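PDB 4AXS: carbamate kinase from Mycoplasma penetrans, which probably catalyses the reversible transfer of a phosphoryl group between carbamoyl phosphate and ADP, yielding ATP and carbamate in the arginine deiminase pathway. Local coordinates for residues V28-G33 and D231-L236; Q134-A139 and I214-Q219; K180-P185 and G225-I230. All coordinates share one frame; numbering follows the deposited sequence.

Interaction 1: V28-G33 and D231-L236; sequences VIALGG and DKDFAL. With SO4 (sulfate ion), chain B.
L236 and A30 meet through methyl groups: CD1 of L236 lies 3.5 Å from CB of A30, while CD2 rests 3.7 Å from CG1 of V28. V28 has CG1 anti to the backbone N (chi1 172°), directing it toward the leucine, the two side chains crossing at an angle. Small A30 lets L236 come close, its forked end spanning both strand residues.

The polar interactions gather at the strand's C-terminal end. The K232 chain, bent at chi2 and chi4, passes over the loop that follows the strand, with CE 3.7 Å from CA of G32. Its NZ forms a salt bridge to OD1 of D233 at 2.9 Å, approaching from above the carboxylate plane, and reaches O4 of a sulfate ion, probably from the crystallisation liquor, at 3.2 Å. N of G33 also points at sulfate O2, but the modelled 2.4 Å is too short to trust. D231 is the helix N-cap, its OD1 accepting from N of F234 at 3.0 Å. A first strand running into a glycine pair beside a helix N-terminus and a lysine is consistent with the phosphate-binding region of the amino acid kinase fold.

Strand 28-31 and helix 232-236 run nearly antiparallel (165°), axes 9.0 Å apart. Strand 27-31 lies between strands 64-68 and 247-251 of the central sheet, I29 packs on helix 48-59, and helix 292-302 flanks D233.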
ATOM      1  N   VAL A  28      -7.780 -17.030   8.392  1.00 51.50           N
ATOM      2  CA  VAL A  28      -6.947 -15.842   8.489  1.00 42.65           C
ATOM      3  C   VAL A  28      -5.577 -16.214   9.005  1.00 47.40           C
ATOM      4  O   VAL A  28      -5.441 -16.799  10.089  1.00 53.31           O
ATOM      5  CB  VAL A  28      -7.545 -14.802   9.437  1.00 45.57           C
ATOM      6  CG1 VAL A  28      -6.550 -13.679   9.660  1.00 44.16           C
ATOM      7  CG2 VAL A  28      -8.852 -14.254   8.869  1.00 47.64           C
ATOM      8  N   ILE A  29      -4.554 -15.874   8.238  1.00 41.09           N
ATOM      9  CA  ILE A  29      -3.192 -16.239   8.594  1.00 44.46           C
ATOM     10  C   ILE A  29      -2.357 -14.995   8.860  1.00 41.23           C
ATOM     11  O   ILE A  29      -2.396 -14.051   8.087  1.00 42.16           O
ATOM     12  CB  ILE A  29      -2.530 -17.097   7.487  1.00 46.81           C
ATOM     13  CG1 ILE A  29      -3.442 -18.261   7.104  1.00 48.91           C
ATOM     14  CG2 ILE A  29      -1.182 -17.637   7.954  1.00 51.25           C
ATOM     15  CD1 ILE A  29      -2.788 -19.286   6.196  1.00 45.55           C
ATOM     16  N   ALA A  30      -1.601 -15.006   9.952  1.00 42.62           N
ATOM     17  CA  ALA A  30      -0.781 -13.864  10.335  1.00 40.25           C
ATOM     18  C   ALA A  30       0.706 -14.215  10.349  1.00 41.79           C
ATOM     19  O   ALA A  30       1.138 -15.073  11.106  1.00 47.11           O
ATOM     20  CB  ALA A  30      -1.219 -13.340  11.700  1.00 39.88           C
ATOM     21  N   LEU A  31       1.488 -13.532   9.519  1.00 45.08           N
ATOM     22  CA  LEU A  31       2.912 -13.845   9.353  1.00 46.03           C
ATOM     23  C   LEU A  31       3.828 -12.838  10.049  1.00 43.53           C
ATOM     24  O   LEU A  31       3.845 -11.656   9.698  1.00 48.60           O
ATOM     25  CB  LEU A  31       3.247 -13.904   7.862  1.00 44.14           C
ATOM     26  CG  LEU A  31       4.693 -14.037   7.385  1.00 44.28           C
ATOM     27  CD1 LEU A  31       5.271 -15.387   7.711  1.00 46.53           C
ATOM     28  CD2 LEU A  31       4.717 -13.811   5.875  1.00 48.38           C
ATOM     29  N   GLY A  32       4.588 -13.298  11.033  1.00 39.00           N
ATOM     30  CA  GLY A  32       5.440 -12.413  11.798  1.00 41.14           C
ATOM     31  C   GLY A  32       6.429 -11.642  10.948  1.00 38.26           C
ATOM     32  O   GLY A  32       6.856 -12.114   9.906  1.00 38.54           O
ATOM     33  N   GLY A  33       6.786 -10.450  11.406  1.00 38.05           N
ATOM     34  CA  GLY A  33       7.815  -9.645  10.780  1.00 40.83           C
ATOM     35  C   GLY A  33       9.203 -10.276  10.760  1.00 45.49           C
ATOM     36  O   GLY A  33       9.982 -10.020   9.834  1.00 43.44           O
ATOM     37  N   ASP A 231      -0.379  -4.294  17.684  1.00 40.44           N
ATOM     38  CA  ASP A 231       0.070  -5.666  17.632  1.00 30.15           C
ATOM     39  C   ASP A 231      -0.662  -6.372  16.487  1.00 34.89           C
ATOM     40  O   ASP A 231      -1.895  -6.431  16.464  1.00 32.95           O
ATOM     41  CB  ASP A 231      -0.214  -6.336  18.972  1.00 37.05           C
ATOM     42  CG  ASP A 231       0.185  -7.795  18.992  1.00 39.31           C
ATOM     43  OD1 ASP A 231      -0.528  -8.613  18.369  1.00 36.85           O
ATOM     44  OD2 ASP A 231       1.225  -8.109  19.611  1.00 38.89           O
ATOM     45  N   LYS A 232       0.106  -6.884  15.528  1.00 30.56           N
ATOM     46  CA  LYS A 232      -0.457  -7.495  14.337  1.00 30.58           C
ATOM     47  C   LYS A 232      -1.360  -8.692  14.653  1.00 34.75           C
ATOM     48  O   LYS A 232      -2.337  -8.941  13.940  1.00 32.71           O
ATOM     49  CB  LYS A 232       0.651  -7.875  13.341  1.00 32.65           C
ATOM     50  CG  LYS A 232       1.588  -9.010  13.789  1.00 34.99           C
ATOM     51  CD  LYS A 232       1.092 -10.362  13.307  1.00 33.29           C
ATOM     52  CE  LYS A 232       2.227 -11.364  13.209  1.00 40.50           C
ATOM     53  NZ  LYS A 232       2.769 -11.751  14.547  1.00 48.17           N
ATOM     54  N   ASP A 233      -1.050  -9.431  15.719  1.00 36.25           N
ATOM     55  CA  ASP A 233      -1.913 -10.558  16.099  1.00 34.26           C
ATOM     56  C   ASP A 233      -3.313 -10.072  16.540  1.00 31.56           C
ATOM     57  O   ASP A 233      -4.322 -10.548  16.037  1.00 31.40           O
ATOM     58  CB  ASP A 233      -1.224 -11.470  17.132  1.00 35.94           C
ATOM     59  CG  ASP A 233       0.103 -12.063  16.610  1.00 39.66           C
ATOM     60  OD1 ASP A 233       0.129 -12.621  15.489  1.00 32.69           O
ATOM     61  OD2 ASP A 233       1.124 -11.980  17.335  1.00 41.28           O
ATOM     62  N   PHE A 234      -3.366  -9.099  17.446  1.00 33.83           N
ATOM     63  CA  PHE A 234      -4.618  -8.421  17.784  1.00 33.67           C
ATOM     64  C   PHE A 234      -5.319  -7.917  16.520  1.00 39.21           C
ATOM     65  O   PHE A 234      -6.520  -8.123  16.327  1.00 39.45           O
ATOM     66  CB  PHE A 234      -4.351  -7.183  18.648  1.00 34.56           C
ATOM     67  CG  PHE A 234      -3.889  -7.476  20.053  1.00 42.98           C
ATOM     68  CD1 PHE A 234      -4.042  -8.727  20.623  1.00 39.89           C
ATOM     69  CD2 PHE A 234      -3.327  -6.466  20.824  1.00 49.88           C
ATOM     70  CE1 PHE A 234      -3.634  -8.959  21.907  1.00 37.44           C
ATOM     71  CE2 PHE A 234      -2.914  -6.713  22.128  1.00 46.18           C
ATOM     72  CZ  PHE A 234      -3.066  -7.960  22.657  1.00 33.38           C
ATOM     73  N   ALA A 235      -4.565  -7.226  15.669  1.00 33.16           N
ATOM     74  CA  ALA A 235      -5.155  -6.604  14.499  1.00 37.31           C
ATOM     75  C   ALA A 235      -5.805  -7.679  13.672  1.00 34.08           C
ATOM     76  O   ALA A 235      -6.974  -7.598  13.344  1.00 38.97           O
ATOM     77  CB  ALA A 235      -4.094  -5.835  13.671  1.00 35.01           C
ATOM     78  N   LEU A 236      -5.039  -8.704  13.349  1.00 34.28           N
ATOM     79  CA  LEU A 236      -5.523  -9.736  12.447  1.00 37.90           C
ATOM     80  C   LEU A 236      -6.624 -10.583  13.067  1.00 41.40           C
ATOM     81  O   LEU A 236      -7.417 -11.212  12.354  1.00 39.65           O
ATOM     82  CB  LEU A 236      -4.363 -10.595  11.951  1.00 34.18           C
ATOM     83  CG  LEU A 236      -3.816  -9.993  10.659  1.00 37.21           C
ATOM     84  CD1 LEU A 236      -2.314 -10.196  10.540  1.00 41.17           C
ATOM     85  CD2 LEU A 236      -4.551 -10.578   9.459  1.00 38.90           C
TER
HETATM   86  S   SO4 B1311       5.971  -8.651  14.529  1.00 58.37           S
HETATM   87  O1  SO4 B1311       5.807  -7.211  14.742  1.00 36.82           O
HETATM   88  O2  SO4 B1311       6.006  -8.860  13.084  1.00 46.61           O
HETATM   89  O3  SO4 B1311       7.219  -9.166  15.109  1.00 58.34           O
HETATM   90  O4  SO4 B1311       4.880  -9.402  15.170  1.00 56.57           O

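Interaction 2: Q134-A139 and I214-Q219; sequences QTIVDA and IPTIIQ
The side-chain amide of Q134 reaches T216: NE2 donates to OG1 at 2.8 Å, with the hydroxyl tilted 23° from the amide plane. CG of Q134 lies 4.0 Å from CB of I214, and the chain, extended beyond CG, carries the amide on to T216, so one side chain offers both an apolar stem and a polar end. The hydroxyl of T216 in turn donates to O of I214 at 3.0 Å. T216 has OG1 anti to the carbonyl carbon (chi1 -61°), which lets the hydroxyl reach back along its own strand. The carbonyl of I214 is therefore gripped twice, by T135 N and by T216 OG1, from opposite faces of its plane.

Around this polar cluster the backbones pair as parallel strands. T135 N bonds to I214 O, T216 N to T135 O at 2.7 Å, and V137 N to T216 O at 3.0 Å. P215 lacks an N-H, but its own carbonyl can still turn outward to V226. These are the two central strands of a four-stranded mixed sheet, flanked by 187-190 and 223-225, in a member of the amino acid kinase family. Further along, branched side chains take over: V137 CG2 meets I217 CG2 at 3.8 Å, and CD1 of I217 lies equally near A139 CB.

In the next shell, T135 OG1 bonds to G212 O, and I214 packs on A97 and Q104 of helix 96-121. Q134 NE2 also bonds T113 OG1 of the second subunit, whose Y109 packs on both Q134 and I214, placing this end of the sheet at the dimer interface.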
ATOM      1  N   GLN A 134      -5.450   1.287   7.655  1.00 37.29           N
ATOM      2  CA  GLN A 134      -5.498   2.168   8.818  1.00 38.95           C
ATOM      3  C   GLN A 134      -6.391   1.547   9.892  1.00 44.74           C
ATOM      4  O   GLN A 134      -7.559   1.214   9.646  1.00 44.40           O
ATOM      5  CB  GLN A 134      -5.962   3.584   8.445  1.00 39.24           C
ATOM      6  CG  GLN A 134      -4.816   4.508   8.021  1.00 42.33           C
ATOM      7  CD  GLN A 134      -5.265   5.940   7.698  1.00 47.10           C
ATOM      8  OE1 GLN A 134      -5.663   6.238   6.578  1.00 43.81           O
ATOM      9  NE2 GLN A 134      -5.189   6.826   8.683  1.00 49.16           N
ATOM     10  N   THR A 135      -5.816   1.360  11.075  1.00 41.82           N
ATOM     11  CA  THR A 135      -6.521   0.719  12.159  1.00 40.45           C
ATOM     12  C   THR A 135      -7.047   1.753  13.127  1.00 40.63           C
ATOM     13  O   THR A 135      -6.298   2.570  13.656  1.00 40.29           O
ATOM     14  CB  THR A 135      -5.638  -0.302  12.914  1.00 43.37           C
ATOM     15  OG1 THR A 135      -5.332  -1.405  12.056  1.00 36.61           O
ATOM     16  CG2 THR A 135      -6.364  -0.823  14.180  1.00 39.60           C
ATOM     17  N   ILE A 136      -8.357   1.700  13.338  1.00 43.31           N
ATOM     18  CA  ILE A 136      -9.033   2.559  14.286  1.00 43.82           C
ATOM     19  C   ILE A 136      -8.748   2.121  15.714  1.00 46.99           C
ATOM     20  O   ILE A 136      -8.916   0.955  16.085  1.00 47.97           O
ATOM     21  CB  ILE A 136     -10.550   2.548  14.056  1.00 49.55           C
ATOM     22  CG1 ILE A 136     -10.868   2.659  12.559  1.00 47.04           C
ATOM     23  CG2 ILE A 136     -11.208   3.670  14.832  1.00 47.00           C
ATOM     24  CD1 ILE A 136     -10.585   4.028  11.979  1.00 51.63           C
ATOM     25  N   VAL A 137      -8.279   3.067  16.511  1.00 50.56           N
ATOM     26  CA  VAL A 137      -8.158   2.848  17.938  1.00 50.27           C
ATOM     27  C   VAL A 137      -8.848   4.014  18.621  1.00 55.36           C
ATOM     28  O   VAL A 137      -9.005   5.094  18.029  1.00 55.66           O
ATOM     29  CB  VAL A 137      -6.694   2.758  18.386  1.00 47.17           C
ATOM     30  CG1 VAL A 137      -6.014   1.589  17.693  1.00 48.17           C
ATOM     31  CG2 VAL A 137      -5.968   4.055  18.081  1.00 49.82           C
ATOM     32  N   ASP A 138      -9.292   3.776  19.847  1.00 49.68           N
ATOM     33  CA  ASP A 138      -9.866   4.808  20.687  1.00 53.19           C
ATOM     34  C   ASP A 138      -8.720   5.649  21.252  1.00 58.12           C
ATOM     35  O   ASP A 138      -7.663   5.112  21.607  1.00 57.37           O
ATOM     36  CB  ASP A 138     -10.705   4.146  21.791  1.00 60.55           C
ATOM     37  CG  ASP A 138     -10.752   4.956  23.067  1.00 62.85           C
ATOM     38  OD1 ASP A 138     -11.641   5.829  23.192  1.00 60.89           O
ATOM     39  OD2 ASP A 138      -9.907   4.699  23.954  1.00 63.35           O
ATOM     40  N   ALA A 139      -8.919   6.965  21.306  1.00 58.06           N
ATOM     41  CA  ALA A 139      -7.860   7.894  21.713  1.00 55.44           C
ATOM     42  C   ALA A 139      -7.652   7.920  23.218  1.00 59.23           C
ATOM     43  O   ALA A 139      -6.628   8.406  23.705  1.00 59.14           O
ATOM     44  CB  ALA A 139      -8.158   9.291  21.202  1.00 56.71           C
ATOM     45  N   ILE A 214      -1.945   1.236  10.390  1.00 34.98           N
ATOM     46  CA  ILE A 214      -1.467   2.478  10.960  1.00 36.95           C
ATOM     47  C   ILE A 214      -2.454   2.956  12.011  1.00 37.52           C
ATOM     48  O   ILE A 214      -3.632   3.158  11.720  1.00 35.21           O
ATOM     49  CB  ILE A 214      -1.332   3.569   9.854  1.00 44.15           C
ATOM     50  CG1 ILE A 214      -0.282   3.172   8.816  1.00 34.75           C
ATOM     51  CG2 ILE A 214      -1.029   4.950  10.454  1.00 40.08           C
ATOM     52  CD1 ILE A 214      -0.376   3.999   7.565  1.00 35.79           C
ATOM     53  N   PRO A 215      -1.972   3.143  13.245  1.00 39.56           N
ATOM     54  CA  PRO A 215      -2.788   3.668  14.350  1.00 42.05           C
ATOM     55  C   PRO A 215      -3.545   4.931  13.919  1.00 48.76           C
ATOM     56  O   PRO A 215      -2.917   5.939  13.573  1.00 40.55           O
ATOM     57  CB  PRO A 215      -1.749   4.042  15.409  1.00 43.17           C
ATOM     58  CG  PRO A 215      -0.533   3.252  15.073  1.00 41.85           C
ATOM     59  CD  PRO A 215      -0.555   2.979  13.607  1.00 37.56           C
ATOM     60  N   THR A 216      -4.874   4.877  13.945  1.00 49.33           N
ATOM     61  CA  THR A 216      -5.694   6.009  13.533  1.00 47.09           C
ATOM     62  C   THR A 216      -6.821   6.292  14.523  1.00 50.04           C
ATOM     63  O   THR A 216      -7.712   5.462  14.713  1.00 46.63           O
ATOM     64  CB  THR A 216      -6.333   5.750  12.165  1.00 48.51           C
ATOM     65  OG1 THR A 216      -5.303   5.570  11.184  1.00 50.95           O
ATOM     66  CG2 THR A 216      -7.229   6.926  11.762  1.00 44.63           C
ATOM     67  N   ILE A 217      -6.798   7.471  15.138  1.00 52.69           N
ATOM     68  CA  ILE A 217      -7.897   7.860  16.022  1.00 52.69           C
ATOM     69  C   ILE A 217      -8.986   8.657  15.296  1.00 53.84           C
ATOM     70  O   ILE A 217      -8.797   9.110  14.166  1.00 54.03           O
ATOM     71  CB  ILE A 217      -7.410   8.632  17.269  1.00 55.21           C
ATOM     72  CG1 ILE A 217      -7.038  10.071  16.914  1.00 55.63           C
ATOM     73  CG2 ILE A 217      -6.248   7.892  17.953  1.00 53.59           C
ATOM     74  CD1 ILE A 217      -6.622  10.895  18.128  1.00 55.09           C
ATOM     75  N   ILE A 218     -10.137   8.799  15.941  1.00 54.77           N
ATOM     76  CA  ILE A 218     -11.224   9.597  15.388  1.00 51.79           C
ATOM     77  C   ILE A 218     -11.522  10.769  16.307  1.00 57.27           C
ATOM     78  O   ILE A 218     -11.855  10.587  17.480  1.00 60.32           O
ATOM     79  CB  ILE A 218     -12.501   8.777  15.172  1.00 46.90           C
ATOM     80  CG1 ILE A 218     -12.286   7.752  14.064  1.00 47.61           C
ATOM     81  CG2 ILE A 218     -13.658   9.676  14.796  1.00 53.47           C
ATOM     82  CD1 ILE A 218     -13.550   7.015  13.674  1.00 52.11           C
ATOM     83  N   GLN A 219     -11.391  11.977  15.767  1.00 60.29           N
ATOM     84  CA  GLN A 219     -11.615  13.188  16.541  1.00 58.78           C
ATOM     85  C   GLN A 219     -12.553  14.151  15.810  1.00 64.11           C
ATOM     86  O   GLN A 219     -12.168  14.803  14.836  1.00 61.27           O
ATOM     87  CB  GLN A 219     -10.284  13.854  16.881  1.00 56.57           C
ATOM     88  CG  GLN A 219     -10.400  15.030  17.820  1.00 63.23           C
ATOM     89  CD  GLN A 219      -9.057  15.449  18.382  1.00 69.98           C
ATOM     90  OE1 GLN A 219      -8.043  14.779  18.168  1.00 63.44           O
ATOM     91  NE2 GLN A 219      -9.039  16.564  19.109  1.00 76.86           N
TER

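Interaction 3: K180-P185 and G225-I230; sequences KVVASP and GVDGVI
D227 meets V182 through its carboxylate, OD2 lying 4.1 Å from the methyl CG1. The same oxygen is 4.4 Å from NZ of K180, too far for a salt bridge; the lysine nitrogen has its hydrogen-bond partner in S168.

At G228, V182 CG1 packs against the backbone, 3.5 Å from the glycine CA. Phi here is 136°, a conformation that would jam a side chain against the preceding carbonyl, so glycine suits both this backbone and the close approach of V182.

V229 makes the hydrogen bond of the contact, N to O of A183 at 3.2 Å and almost straight (172°), the donor tilted 30° from the carbonyl plane. Its CG2 packs by that carbonyl and lies 3.6 Å from OG of S184. V229 O in turn receives a CA-H...O contact from S184 CA at 3.3 Å.

I230 touches the ring of P185 lightly, and both pack on V137 of strand 134-137. Strand 181-182 pairs with 149-150 in a two-stranded antiparallel sheet, while 225-230 leads from the four-stranded sheet to helix 232-242. One nearly straight backbone bond and valine, proline and isoleucine packing therefore join them, the K180-D227 charges adding at most a weak attraction.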
ATOM      1  N   LYS A 180      13.489   5.790  21.440  1.00 82.74           N
ATOM      2  CA  LYS A 180      12.329   6.354  22.119  1.00 87.52           C
ATOM      3  C   LYS A 180      11.353   5.262  22.544  1.00 91.58           C
ATOM      4  O   LYS A 180      11.756   4.133  22.829  1.00 93.16           O
ATOM      5  CB  LYS A 180      11.621   7.370  21.220  1.00 89.52           C
ATOM      6  CG  LYS A 180      11.373   6.878  19.804  1.00 87.20           C
ATOM      7  CD  LYS A 180      10.736   7.960  18.947  1.00 81.39           C
ATOM      8  CE  LYS A 180       9.226   7.796  18.883  1.00 81.88           C
ATOM      9  NZ  LYS A 180       8.591   8.830  18.019  1.00 63.94           N
ATOM     10  N   VAL A 181      10.069   5.604  22.583  1.00 89.50           N
ATOM     11  CA  VAL A 181       9.034   4.653  22.972  1.00 85.32           C
ATOM     12  C   VAL A 181       7.682   5.010  22.367  1.00 84.26           C
ATOM     13  O   VAL A 181       7.445   6.155  21.981  1.00 84.34           O
ATOM     14  CB  VAL A 181       8.854   4.608  24.501  1.00 87.60           C
ATOM     15  CG1 VAL A 181       8.227   5.901  24.998  1.00 87.21           C
ATOM     16  CG2 VAL A 181       8.008   3.410  24.901  1.00 89.52           C
ATOM     17  N   VAL A 182       6.796   4.021  22.284  1.00 80.53           N
ATOM     18  CA  VAL A 182       5.484   4.215  21.678  1.00 78.10           C
ATOM     19  C   VAL A 182       4.444   3.223  22.186  1.00 75.56           C
ATOM     20  O   VAL A 182       4.771   2.089  22.533  1.00 77.53           O
ATOM     21  CB  VAL A 182       5.520   4.009  20.153  1.00 76.42           C
ATOM     22  CG1 VAL A 182       5.460   5.349  19.434  1.00 64.91           C
ATOM     23  CG2 VAL A 182       6.767   3.237  19.751  1.00 70.32           C
ATOM     24  N   ALA A 183       3.189   3.659  22.227  1.00 69.39           N
ATOM     25  CA  ALA A 183       2.093   2.808  22.692  1.00 70.15           C
ATOM     26  C   ALA A 183       1.714   1.616  21.803  1.00 67.28           C
ATOM     27  O   ALA A 183       2.264   1.442  20.710  1.00 63.90           O
ATOM     28  CB  ALA A 183       0.864   3.681  22.957  1.00 63.28           C
ATOM     29  N   SER A 184       0.768   0.808  22.290  1.00 63.90           N
ATOM     30  CA  SER A 184       0.233  -0.340  21.557  1.00 58.63           C
ATOM     31  C   SER A 184      -1.273  -0.449  21.754  1.00 61.57           C
ATOM     32  O   SER A 184      -1.755  -1.342  22.459  1.00 57.28           O
ATOM     33  CB  SER A 184       0.885  -1.641  22.025  1.00 61.56           C
ATOM     34  OG  SER A 184       2.280  -1.613  21.817  1.00 68.85           O
ATOM     35  N   PRO A 185      -2.022   0.460  21.122  1.00 55.23           N
ATOM     36  CA  PRO A 185      -3.478   0.572  21.251  1.00 56.69           C
ATOM     37  C   PRO A 185      -4.229  -0.702  20.867  1.00 56.49           C
ATOM     38  O   PRO A 185      -3.717  -1.541  20.119  1.00 56.20           O
ATOM     39  CB  PRO A 185      -3.835   1.680  20.247  1.00 53.64           C
ATOM     40  CG  PRO A 185      -2.592   2.452  20.066  1.00 55.17           C
ATOM     41  CD  PRO A 185      -1.471   1.466  20.204  1.00 57.01           C
ATOM     42  N   GLY A 225      -4.158   9.817  11.737  1.00 43.30           N
ATOM     43  CA  GLY A 225      -3.098   8.860  11.966  1.00 40.34           C
ATOM     44  C   GLY A 225      -2.236   9.360  13.109  1.00 42.29           C
ATOM     45  O   GLY A 225      -1.900  10.533  13.157  1.00 44.78           O
ATOM     46  N   VAL A 226      -1.910   8.484  14.054  1.00 49.83           N
ATOM     47  CA  VAL A 226      -0.980   8.837  15.126  1.00 50.49           C
ATOM     48  C   VAL A 226       0.207   7.881  15.180  1.00 51.96           C
ATOM     49  O   VAL A 226       0.222   6.850  14.491  1.00 47.32           O
ATOM     50  CB  VAL A 226      -1.661   8.872  16.491  1.00 45.46           C
ATOM     51  CG1 VAL A 226      -2.914   9.730  16.416  1.00 43.50           C
ATOM     52  CG2 VAL A 226      -1.977   7.448  16.965  1.00 49.56           C
ATOM     53  N   ASP A 227       1.206   8.242  15.984  1.00 49.97           N
ATOM     54  CA  ASP A 227       2.431   7.457  16.066  1.00 56.56           C
ATOM     55  C   ASP A 227       2.314   6.412  17.162  1.00 61.15           C
ATOM     56  O   ASP A 227       1.710   6.647  18.209  1.00 63.70           O
ATOM     57  CB  ASP A 227       3.675   8.334  16.266  1.00 59.02           C
ATOM     58  CG  ASP A 227       3.523   9.321  17.414  1.00 71.40           C
ATOM     59  OD1 ASP A 227       2.746  10.301  17.259  1.00 71.66           O
ATOM     60  OD2 ASP A 227       4.185   9.119  18.461  1.00 68.86           O
ATOM     61  N   GLY A 228       2.893   5.250  16.900  1.00 58.61           N
ATOM     62  CA  GLY A 228       2.706   4.104  17.754  1.00 56.45           C
ATOM     63  C   GLY A 228       2.474   2.889  16.888  1.00 57.62           C
ATOM     64  O   GLY A 228       2.481   2.975  15.654  1.00 57.14           O
ATOM     65  N   VAL A 229       2.271   1.752  17.538  1.00 58.60           N
ATOM     66  CA  VAL A 229       2.063   0.507  16.824  1.00 55.53           C
ATOM     67  C   VAL A 229       0.808  -0.210  17.303  1.00 56.71           C
ATOM     68  O   VAL A 229       0.198   0.141  18.312  1.00 54.87           O
ATOM     69  CB  VAL A 229       3.245  -0.452  17.008  1.00 56.37           C
ATOM     70  CG1 VAL A 229       4.537   0.206  16.572  1.00 58.70           C
ATOM     71  CG2 VAL A 229       3.322  -0.911  18.452  1.00 57.85           C
ATOM     72  N   ILE A 230       0.435  -1.229  16.552  1.00 49.46           N
ATOM     73  CA  ILE A 230      -0.687  -2.054  16.892  1.00 41.83           C
ATOM     74  C   ILE A 230      -0.171  -3.442  16.685  1.00 41.51           C
ATOM     75  O   ILE A 230       0.455  -3.722  15.663  1.00 41.21           O
ATOM     76  CB  ILE A 230      -1.855  -1.774  15.961  1.00 41.72           C
ATOM     77  CG1 ILE A 230      -2.404  -0.376  16.269  1.00 42.54           C
ATOM     78  CG2 ILE A 230      -2.909  -2.855  16.094  1.00 35.96           C
ATOM     79  CD1 ILE A 230      -3.311   0.160  15.235  1.00 38.67           C
TER

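Interactions 2 and 3 are close neighbours, their centres about 10 Å apart, whereas interaction 1 lies about 18 Å from interaction 2 and about 16 Å from interaction 3. Interaction 1 joins a strand of the five-stranded sheet at the chain's centre to helix 232-242; interaction 2 belongs to the separate four-stranded sheet. Both later contacts are nested within the loop that interaction 1 closes, and their segments alternate along the chain. Residues 225-230 lead from strand 223-225 to helix 232-242, so interaction 3 connects the two regions: I230 packs on T135 of interaction 2 and on A235 of interaction 1, tying the smaller sheet to the central one.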